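Local coordinates for citryl-CoA lyase (Hydrogenobacter thermophilus, PDB 6HXP), which binds coenzyme A and probably cleaves citryl-CoA into acetyl-CoA and oxaloacetate, a step of the reductive Krebs cycle, at residues 82-87 / 220-225; 137-142 / 146-151; 160-163 / 169-172. All coordinates share one frame; numbering follows the deposited sequence. Where two conformers were deposited one is given.

Contact 1: 82-87 / 220-225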
loop_
_atom_site.group_PDB
_atom_site.type_symbol
_atom_site.label_atom_id
_atom_site.label_comp_id
_atom_site.label_asym_id
_atom_site.label_seq_id
_atom_site.Cartn_x
_atom_site.Cartn_y
_atom_site.Cartn_z
ATOM N N ASN A 82 -12.241 -4.184 -2.044
ATOM C CA ASN A 82 -11.161 -3.711 -2.883
ATOM C C ASN A 82 -10.827 -4.721 -3.975
ATOM O O ASN A 82 -11.125 -5.920 -3.858
ATOM C CB ASN A 82 -9.913 -3.470 -2.038
ATOM C CG ASN A 82 -9.968 -2.201 -1.272
ATOM O OD1 ASN A 82 -9.911 -1.086 -1.878
ATOM N ND2 ASN A 82 -10.133 -2.254 0.032
ATOM N N SER A 83 -10.213 -4.233 -5.041
ATOM C CA SER A 83 -9.773 -5.053 -6.151
ATOM C C SER A 83 -8.651 -5.968 -5.687
ATOM O O SER A 83 -7.921 -5.720 -4.704
ATOM C CB SER A 83 -9.280 -4.149 -7.276
ATOM O OG SER A 83 -8.929 -4.869 -8.453
ATOM N N LEU A 84 -8.479 -7.051 -6.392
ATOM C CA LEU A 84 -7.483 -8.035 -6.018
ATOM C C LEU A 84 -6.064 -7.474 -5.884
ATOM O O LEU A 84 -5.343 -7.855 -4.954
ATOM C CB LEU A 84 -7.565 -9.192 -7.005
ATOM C CG LEU A 84 -6.685 -10.387 -6.694
ATOM C CD1 LEU A 84 -7.409 -11.670 -6.958
ATOM C CD2 LEU A 84 -5.371 -10.314 -7.451
ATOM N N ASN A 85 -5.645 -6.532 -6.752
ATOM C CA ASN A 85 -4.301 -5.984 -6.596
ATOM C C ASN A 85 -4.095 -5.268 -5.286
ATOM O O ASN A 85 -2.997 -5.259 -4.739
ATOM C CB ASN A 85 -3.927 -5.054 -7.722
ATOM C CG ASN A 85 -4.733 -3.800 -7.780
ATOM O OD1 ASN A 85 -6.001 -3.875 -7.877
ATOM N ND2 ASN A 85 -4.093 -2.626 -7.685
ATOM N N VAL A 86 -5.152 -4.606 -4.799
ATOM C CA VAL A 86 -5.061 -3.823 -3.580
ATOM C C VAL A 86 -4.883 -4.735 -2.362
ATOM O O VAL A 86 -4.020 -4.500 -1.512
ATOM C CB VAL A 86 -6.276 -2.909 -3.465
ATOM C CG1 VAL A 86 -6.272 -2.129 -2.141
ATOM C CG2 VAL A 86 -6.390 -1.947 -4.639
ATOM N N GLY A 87 -5.634 -5.846 -2.298
ATOM C CA GLY A 87 -5.438 -6.788 -1.223
ATOM C C GLY A 87 -4.049 -7.416 -1.263
ATOM O O GLY A 87 -3.378 -7.578 -0.248
ATOM N N ALA A 220 -4.001 -16.131 -4.168
ATOM C CA ALA A 220 -4.996 -17.146 -3.821
ATOM C C ALA A 220 -5.865 -16.738 -2.627
ATOM O O ALA A 220 -7.088 -16.924 -2.649
ATOM C CB ALA A 220 -4.318 -18.477 -3.554
ATOM N N HIS A 221 -5.235 -16.199 -1.589
ATOM C CA HIS A 221 -5.957 -15.779 -0.377
ATOM C C HIS A 221 -6.928 -14.620 -0.663
ATOM O O HIS A 221 -8.052 -14.636 -0.189
ATOM C CB HIS A 221 -4.967 -15.371 0.723
ATOM C CG HIS A 221 -4.437 -16.552 1.453
ATOM N ND1 HIS A 221 -5.145 -17.153 2.486
ATOM C CD2 HIS A 221 -3.296 -17.270 1.228
ATOM C CE1 HIS A 221 -4.412 -18.204 2.854
ATOM N NE2 HIS A 221 -3.305 -18.335 2.111
ATOM N N VAL A 222 -6.477 -13.628 -1.414
ATOM C CA VAL A 222 -7.342 -12.504 -1.708
ATOM C C VAL A 222 -8.499 -12.917 -2.601
ATOM O O VAL A 222 -9.644 -12.530 -2.385
ATOM C CB VAL A 222 -6.515 -11.355 -2.312
ATOM C CG1 VAL A 222 -7.426 -10.220 -2.805
ATOM C CG2 VAL A 222 -5.536 -10.840 -1.291
ATOM N N TYR A 223 -8.208 -13.737 -3.603
ATOM C CA TYR A 223 -9.277 -14.229 -4.480
ATOM C C TYR A 223 -10.301 -15.020 -3.637
ATOM O O TYR A 223 -11.510 -14.898 -3.828
ATOM C CB TYR A 223 -8.676 -15.105 -5.595
ATOM C CG TYR A 223 -9.719 -15.812 -6.426
ATOM C CD1 TYR A 223 -10.393 -15.155 -7.453
ATOM C CD2 TYR A 223 -10.073 -17.121 -6.153
ATOM C CE1 TYR A 223 -11.367 -15.819 -8.212
ATOM C CE2 TYR A 223 -11.123 -17.740 -6.822
ATOM C CZ TYR A 223 -11.736 -17.098 -7.873
ATOM O OH TYR A 223 -12.740 -17.795 -8.523
ATOM N N GLU A 224 -9.829 -15.893 -2.759
ATOM C CA GLU A 224 -10.728 -16.673 -1.919
ATOM C C GLU A 224 -11.584 -15.753 -1.043
ATOM O O GLU A 224 -12.812 -15.927 -0.945
ATOM C CB GLU A 224 -9.922 -17.670 -1.078
ATOM C CG GLU A 224 -10.822 -18.626 -0.316
ATOM C CD GLU A 224 -10.056 -19.649 0.479
ATOM O OE1 GLU A 224 -9.205 -19.260 1.300
ATOM O OE2 GLU A 224 -10.285 -20.865 0.257
ATOM N N GLU A 225 -10.967 -14.718 -0.441
ATOM C CA GLU A 225 -11.734 -13.810 0.399
ATOM C C GLU A 225 -12.827 -13.089 -0.447
ATOM O O GLU A 225 -13.965 -12.944 0.000
ATOM C CB GLU A 225 -10.820 -12.757 1.023
ATOM C CG GLU A 225 -11.504 -11.901 2.080
ATOM C CD GLU A 225 -11.879 -12.636 3.353
ATOM O OE1 GLU A 225 -11.149 -13.587 3.731
ATOM O OE2 GLU A 225 -12.891 -12.251 3.996
#
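Val222 of helix 206-228 directs its CB at the first turn of helix 84-93 and spreads its two methyls over Leu84 and Gly87, a buried helix-to-helix contact within the mainly helical citrate synthase fold. The main chains approach most closely where Gly87 CA lies 6.0 Å from Val222 CA; glycine brings no side chain here, and the valine rests directly on backbone. The fork spans one helical turn. Because CG1 stands anti to the valine's own N (chi1 173°), that methyl sits 3.8 Å from Leu84 O. In the conformer given, one of two deposited, Leu84 slants across Val222, its isobutyl end leaning toward the partner helix. No hydrogen bond crosses the interface, which is made up of van der Waals contacts of methyls with carbons and with the carbonyl oxygens of Leu84 and Gly87. On a further side Val222 also packs against Ala74 and Ala78 of helix 69-79. The ring of Tyr223 leads away from helix 84-93, and its OH is hydrogen-bonded to Asp202 of the second subunit, whose Ile211 packs on Leu84. The other valine methyl, CG2, takes its own direction and comes within 3.7 Å of Gly87 C.

Contact 2: 137-142 / 146-151. With COA (coenzyme A), chain B.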
loop_
_atom_site.group_PDB
_atom_site.type_symbol
_atom_site.label_atom_id
_atom_site.label_comp_id
_atom_site.label_asym_id
_atom_site.label_seq_id
_atom_site.Cartn_x
_atom_site.Cartn_y
_atom_site.Cartn_z
ATOM N N TYR A 137 18.736 -18.559 12.023
ATOM C CA TYR A 137 18.842 -19.694 12.918
ATOM C C TYR A 137 17.753 -19.664 13.969
ATOM O O TYR A 137 17.351 -18.592 14.437
ATOM C CB TYR A 137 20.217 -19.724 13.588
ATOM C CG TYR A 137 21.312 -19.893 12.564
ATOM C CD1 TYR A 137 21.855 -18.793 11.915
ATOM C CD2 TYR A 137 21.723 -21.158 12.160
ATOM C CE1 TYR A 137 22.737 -18.944 10.853
ATOM C CE2 TYR A 137 22.669 -21.319 11.155
ATOM C CZ TYR A 137 23.170 -20.208 10.497
ATOM O OH TYR A 137 24.043 -20.334 9.446
ATOM N N GLY A 138 17.334 -20.863 14.355
ATOM C CA GLY A 138 16.316 -21.087 15.360
ATOM C C GLY A 138 14.906 -21.244 14.833
ATOM O O GLY A 138 14.540 -20.674 13.812
ATOM N N HIS A 139 14.079 -21.991 15.583
ATOM C CA HIS A 139 12.677 -22.220 15.230
ATOM C C HIS A 139 11.904 -22.540 16.499
ATOM O O HIS A 139 12.456 -23.177 17.384
ATOM C CB HIS A 139 12.559 -23.388 14.243
ATOM C CG HIS A 139 11.222 -23.482 13.570
ATOM N ND1 HIS A 139 10.139 -24.104 14.185
ATOM C CD2 HIS A 139 10.836 -23.038 12.354
ATOM C CE1 HIS A 139 9.140 -24.031 13.312
ATOM N NE2 HIS A 139 9.522 -23.416 12.182
ATOM N N ARG A 140 10.650 -22.093 16.590
ATOM C CA ARG A 140 9.823 -22.343 17.786
ATOM C C ARG A 140 9.567 -23.833 18.048
ATOM O O ARG A 140 9.453 -24.240 19.207
ATOM C CB ARG A 140 8.464 -21.610 17.696
ATOM C CG ARG A 140 8.488 -20.108 17.987
ATOM C CD ARG A 140 8.736 -19.758 19.454
ATOM N NE ARG A 140 7.699 -20.287 20.349
ATOM C CZ ARG A 140 7.935 -20.923 21.495
ATOM N NH1 ARG A 140 9.181 -21.118 21.912
ATOM N NH2 ARG A 140 6.927 -21.367 22.234
ATOM N N TYR A 141 9.416 -24.627 16.988
ATOM C CA TYR A 141 9.125 -26.063 17.075
ATOM C C TYR A 141 10.304 -26.958 16.702
ATOM O O TYR A 141 10.571 -27.928 17.394
ATOM C CB TYR A 141 7.919 -26.383 16.172
ATOM C CG TYR A 141 7.551 -27.851 16.125
ATOM C CD1 TYR A 141 7.007 -28.489 17.235
ATOM C CD2 TYR A 141 7.760 -28.607 14.976
ATOM C CE1 TYR A 141 6.649 -29.836 17.192
ATOM C CE2 TYR A 141 7.416 -29.957 14.924
ATOM C CZ TYR A 141 6.858 -30.567 16.035
ATOM O OH TYR A 141 6.529 -31.900 15.984
ATOM N N TYR A 142 10.957 -26.698 15.564
ATOM C CA TYR A 142 12.042 -27.561 15.099
ATOM C C TYR A 142 13.323 -27.328 15.875
ATOM O O TYR A 142 13.918 -26.263 15.779
ATOM C CB TYR A 142 12.295 -27.339 13.605
ATOM C CG TYR A 142 11.120 -27.750 12.752
ATOM C CD1 TYR A 142 10.628 -29.049 12.788
ATOM C CD2 TYR A 142 10.513 -26.848 11.888
ATOM C CE1 TYR A 142 9.543 -29.434 12.007
ATOM C CE2 TYR A 142 9.378 -27.203 11.155
ATOM C CZ TYR A 142 8.935 -28.510 11.171
ATOM O OH TYR A 142 7.871 -28.881 10.389
ATOM N N ASP A 146 15.238 -28.197 10.504
ATOM C CA ASP A 146 14.088 -27.603 9.826
ATOM C C ASP A 146 13.902 -28.443 8.554
ATOM O O ASP A 146 14.787 -28.449 7.713
ATOM C CB ASP A 146 14.356 -26.135 9.527
ATOM C CG ASP A 146 13.203 -25.422 8.878
ATOM O OD1 ASP A 146 12.404 -26.092 8.168
ATOM O OD2 ASP A 146 13.068 -24.209 9.098
ATOM N N PRO A 147 12.792 -29.185 8.407
ATOM C CA PRO A 147 12.648 -30.048 7.220
ATOM C C PRO A 147 12.681 -29.283 5.901
ATOM O O PRO A 147 13.068 -29.821 4.879
ATOM C CB PRO A 147 11.322 -30.765 7.421
ATOM C CG PRO A 147 10.706 -30.205 8.581
ATOM C CD PRO A 147 11.630 -29.300 9.308
ATOM N N ARG A 148 12.327 -28.009 5.936
ATOM C CA ARG A 148 12.327 -27.197 4.731
ATOM C C ARG A 148 13.762 -26.877 4.303
ATOM O O ARG A 148 14.090 -26.878 3.112
ATOM C CB ARG A 148 11.531 -25.925 4.965
ATOM C CG ARG A 148 10.082 -26.193 5.388
ATOM C CD ARG A 148 9.415 -25.003 6.031
ATOM N NE ARG A 148 10.110 -24.579 7.248
ATOM C CZ ARG A 148 9.812 -23.460 7.900
ATOM N NH1 ARG A 148 8.800 -22.698 7.496
ATOM N NH2 ARG A 148 10.528 -23.088 8.952
ATOM N N THR A 149 14.631 -26.653 5.297
ATOM C CA THR A 149 16.044 -26.472 5.033
ATOM C C THR A 149 16.639 -27.786 4.516
ATOM O O THR A 149 17.383 -27.766 3.537
ATOM C CB THR A 149 16.751 -26.097 6.317
ATOM O OG1 THR A 149 16.286 -24.799 6.679
ATOM C CG2 THR A 149 18.285 -26.078 6.163
ATOM N N LYS A 150 16.324 -28.906 5.176
ATOM C CA LYS A 150 16.855 -30.212 4.777
ATOM C C LYS A 150 16.466 -30.512 3.333
ATOM O O LYS A 150 17.303 -30.968 2.570
ATOM C CB LYS A 150 16.363 -31.329 5.703
ATOM C CG LYS A 150 16.987 -32.685 5.340
ATOM C CD LYS A 150 16.708 -33.742 6.355
ATOM C CE LYS A 150 17.542 -34.981 6.098
ATOM N NZ LYS A 150 17.257 -35.596 4.769
ATOM N N ARG A 151 15.235 -30.229 2.942
ATOM C CA ARG A 151 14.809 -30.522 1.581
ATOM C C ARG A 151 15.634 -29.709 0.568
ATOM O O ARG A 151 16.113 -30.254 -0.437
ATOM C CB ARG A 151 13.319 -30.218 1.427
ATOM C CG ARG A 151 12.740 -30.454 0.028
ATOM C CD ARG A 151 12.888 -31.891 -0.378
ATOM N NE ARG A 151 12.267 -32.089 -1.680
ATOM C CZ ARG A 151 12.605 -33.060 -2.512
ATOM N NH1 ARG A 151 13.535 -33.950 -2.166
ATOM N NH2 ARG A 151 12.036 -33.142 -3.712
HETATM N N1A COA B . 21.044 -16.732 17.590
HETATM C C2A COA B . 21.522 -16.781 18.839
HETATM N N3A COA B . 20.898 -17.158 19.961
HETATM C C4A COA B . 19.630 -17.513 19.712
HETATM C C5A COA B . 18.995 -17.507 18.479
HETATM C C6A COA B . 19.761 -17.098 17.369
HETATM N N6A COA B . 19.295 -17.078 16.117
HETATM N N7A COA B . 17.689 -17.954 18.599
HETATM C C8A COA B . 17.569 -18.228 19.874
HETATM N N9A COA B . 18.704 -17.994 20.607
HETATM C C1B COA B . 18.938 -18.287 22.021
HETATM C C2B COA B . 17.688 -18.265 22.919
HETATM O O2B COA B . 17.596 -17.023 23.608
HETATM C C3B COA B . 17.995 -19.420 23.867
HETATM O O3B COA B . 18.978 -19.010 24.845
HETATM P P3B COA B . 19.161 -19.613 26.344
HETATM O O7A COA B . 18.113 -20.636 26.658
HETATM O O8A COA B . 20.581 -20.187 26.397
HETATM O O9A COA B . 19.106 -18.400 27.279
HETATM C C4B COA B . 18.686 -20.422 22.950
HETATM O O4B COA B . 19.510 -19.583 22.116
HETATM C C5B COA B . 17.792 -21.259 22.068
HETATM O O5B COA B . 16.658 -21.750 22.813
HETATM P P1A COA B . 15.271 -22.151 22.070
HETATM O O1A COA B . 14.219 -22.454 23.067
HETATM O O2A COA B . 15.609 -23.313 21.136
HETATM O O3A COA B . 14.846 -20.920 21.153
HETATM P P2A COA B . 13.630 -19.894 21.215
HETATM O O4A COA B . 12.348 -20.620 21.373
HETATM O O5A COA B . 13.936 -18.928 22.362
HETATM O O6A COA B . 13.682 -18.986 19.860
HETATM C CBP COA B . 12.747 -18.019 17.830
HETATM C CCP COA B . 12.718 -19.189 18.809
HETATM C CDP COA B . 12.178 -18.506 16.488
HETATM C CEP COA B . 11.838 -16.913 18.381
HETATM C CAP COA B . 14.169 -17.436 17.618
HETATM O OAP COA B . 15.184 -18.427 17.564
HETATM C C9P COA B . 14.279 -16.499 16.419
HETATM O O9P COA B . 13.914 -15.330 16.509
HETATM N N8P COA B . 14.820 -17.009 15.309
HETATM C C7P COA B . 15.138 -16.198 14.141
HETATM C C6P COA B . 16.371 -15.345 14.364
HETATM C C5P COA B . 16.521 -14.261 13.323
HETATM O O5P COA B . 16.613 -14.537 12.128
HETATM N N4P COA B . 16.579 -13.013 13.791
HETATM C C3P COA B . 17.231 -11.912 13.094
HETATM C C2P COA B . 16.466 -11.406 11.886
HETATM S S1P COA B . 14.806 -10.941 12.451
#
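The Tyr142 ring lies between two neighbours: Pro147 CD sits over the centre of one face, 3.3 Å from the ring centroid and only 10° off its normal, a CH-pi contact, and Tyr141 CD2 covers the opposite face toward the rim. Tyr142 in turn places its CD2 over the middle of the His139 ring, 3.4 Å above that plane. With CG anti to N (chi1 -166°), His139 directs its imidazole at the start of the helix. At the ring's edge, near its plane, comes Arg148 NH2, 3.4 Å from His139 NE2; the guanidinium stands almost perpendicular to the ring, and the poor angle excludes a hydrogen bond. On the other nitrogen, His139 ND1 accepts from Tyr141 N at 2.9 Å, the donor tilted slightly from the ring plane, which limits the ring's rotation. The loop's rings pack against the first turn of helix 147-158, where Asp146 is the N-cap, and Tyr137 to Arg140 belong to the coenzyme A pocket. Asp146 OD1 takes two donors, Arg148 N on its anti side and Arg148 NE on its syn lone pair, the latter 2.9 Å away and nearly straight (172°). The salt bridge is completed side-on by Arg148 NH2, 2.8 Å from Asp146 OD2. Leu25 of the second subunit packs on both Pro147 and Arg148. On the ligand side, a poorly ordered Arg140 NH1 reaches the phosphate oxygen O4A, and Tyr137 O accepts from coenzyme A N6A at 3.0 Å.

Contact 3: 160-163 / 169-172; sequences EFYG and AEDV
Tyr162 and Glu170 meet although their CA atoms are 10.8 Å apart, one on the loop that follows helix 147-158 and the other in the second turn of helix 164-180, so that the side chains bridge a gap the backbones do not close. The loop begins with a Schellman motif, in which Glu160 takes a positive phi at the end of the preceding helix, and it finishes with Gly163 at the N-cap of the next; the contact therefore spans a helix-loop-helix connection. Tyr162 extends with CG anti to its N (chi1 -171°), which carries the phenol out toward helix 164-180. Glu170 starts with its CB directed at the loop, sets CG beside its own N (chi1 -65°), and runs extended from there to the carboxylate. The two side chains meet at an oblique angle, with ring and carboxylate planes 66° apart. Tyr162 OH donates to Glu170 OE1 over 2.7 Å, and the oxygen receives it on its anti lone pair, so OE2 is turned away from the hydroxyl. OE1 lies near the ring plane, at the edge beside CE2, from which it is 3.3 Å away. The aliphatic stem follows the hydroxyl, Glu170 CB and Tyr162 OH being 3.8 Å apart. Arg157 of helix 147-158 makes a cation-pi contact with the Tyr162 ring and a long, weak ion pair with Glu170 OE1. With the phenol as donor and this arginine nearby, the glutamate is probably ionised, and its negative charge would in turn polarise the Tyr162 O-H bond; a single directed bond thus ties the interhelical loop to the helix that it introduces.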
loop_
_atom_site.group_PDB
_atom_site.type_symbol
_atom_site.label_atom_id
_atom_site.label_comp_id
_atom_site.label_asym_id
_atom_site.label_seq_id
_atom_site.Cartn_x
_atom_site.Cartn_y
_atom_site.Cartn_z
ATOM N N GLU A 160 24.869 -30.983 -7.005
ATOM C CA GLU A 160 26.257 -30.535 -6.928
ATOM C C GLU A 160 26.320 -29.002 -6.971
ATOM O O GLU A 160 27.297 -28.437 -7.443
ATOM C CB GLU A 160 27.152 -31.190 -7.975
ATOM C CG GLU A 160 27.111 -32.697 -7.869
ATOM C CD GLU A 160 28.007 -33.360 -8.886
ATOM O OE1 GLU A 160 27.818 -33.102 -10.096
ATOM O OE2 GLU A 160 28.941 -34.076 -8.467
ATOM N N PHE A 161 25.267 -28.368 -6.487
ATOM C CA PHE A 161 25.151 -26.926 -6.351
ATOM C C PHE A 161 25.692 -26.477 -4.993
ATOM O O PHE A 161 26.251 -25.391 -4.873
ATOM C CB PHE A 161 23.673 -26.517 -6.492
ATOM C CG PHE A 161 23.386 -25.093 -6.128
ATOM C CD1 PHE A 161 23.103 -24.737 -4.821
ATOM C CD2 PHE A 161 23.339 -24.120 -7.094
ATOM C CE1 PHE A 161 22.829 -23.414 -4.489
ATOM C CE2 PHE A 161 23.003 -22.815 -6.771
ATOM C CZ PHE A 161 22.780 -22.468 -5.472
ATOM N N TYR A 162 25.478 -27.293 -3.962
ATOM C CA TYR A 162 25.935 -27.034 -2.605
ATOM C C TYR A 162 27.392 -26.600 -2.619
ATOM O O TYR A 162 28.254 -27.341 -3.090
ATOM C CB TYR A 162 25.729 -28.300 -1.767
ATOM C CG TYR A 162 25.955 -28.140 -0.284
ATOM C CD1 TYR A 162 27.235 -28.188 0.254
ATOM C CD2 TYR A 162 24.885 -28.050 0.591
ATOM C CE1 TYR A 162 27.441 -28.157 1.632
ATOM C CE2 TYR A 162 25.076 -28.053 1.967
ATOM C CZ TYR A 162 26.356 -28.039 2.483
ATOM O OH TYR A 162 26.535 -28.027 3.844
ATOM N N GLY A 163 27.654 -25.407 -2.093
ATOM C CA GLY A 163 28.994 -24.849 -2.088
ATOM C C GLY A 163 29.371 -24.193 -0.784
ATOM O O GLY A 163 28.836 -24.534 0.270
ATOM N N ALA A 169 26.692 -21.885 6.183
ATOM C CA ALA A 169 25.415 -21.793 6.902
ATOM C C ALA A 169 25.156 -23.025 7.774
ATOM O O ALA A 169 24.719 -22.900 8.918
ATOM C CB ALA A 169 24.272 -21.591 5.922
ATOM N N GLU A 170 25.463 -24.216 7.269
ATOM C CA GLU A 170 25.271 -25.444 8.073
ATOM C C GLU A 170 26.327 -25.593 9.131
ATOM O O GLU A 170 26.026 -26.060 10.244
ATOM C CB GLU A 170 25.211 -26.664 7.150
ATOM C CG GLU A 170 23.989 -26.609 6.256
ATOM C CD GLU A 170 23.462 -27.954 5.821
ATOM O OE1 GLU A 170 24.182 -28.655 5.083
ATOM O OE2 GLU A 170 22.383 -28.349 6.312
ATOM N N ASP A 171 27.579 -25.190 8.836
ATOM C CA ASP A 171 28.640 -25.252 9.844
ATOM C C ASP A 171 28.295 -24.355 11.029
ATOM O O ASP A 171 28.565 -24.732 12.164
ATOM C CB ASP A 171 29.995 -24.816 9.260
ATOM C CG ASP A 171 30.673 -25.854 8.389
ATOM O OD1 ASP A 171 30.198 -27.009 8.362
ATOM O OD2 ASP A 171 31.622 -25.488 7.664
ATOM N N VAL A 172 27.701 -23.186 10.781
ATOM C CA VAL A 172 27.306 -22.272 11.860
ATOM C C VAL A 172 26.242 -22.922 12.753
ATOM O O VAL A 172 26.353 -22.807 13.975
ATOM C CB VAL A 172 26.840 -20.887 11.292
ATOM C CG1 VAL A 172 26.048 -20.078 12.320
ATOM C CG2 VAL A 172 28.027 -20.083 10.762
#

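Overall arrangement
Contacts 2 and 3 come one after the other along the chain, and both are nested within the long loop that contact 1 closes. Their centres lie about 15 Å apart. Helix 147-158 starts in contact 2 and leads to the loop of contact 3, while Tyr137 OH, 2.7 Å from Ala169 O and probably hydrogen-bonded to it, ties the coenzyme A loop to helix 164-180. The two thus form one region around the cofactor loop. Contact 1 stands apart at the subunit interface, its centre about 30 Å from that of contact 2 and 38 Å from that of contact 3. Contact 2 also borders the second subunit; no other protein chain touches the segments of contact 3.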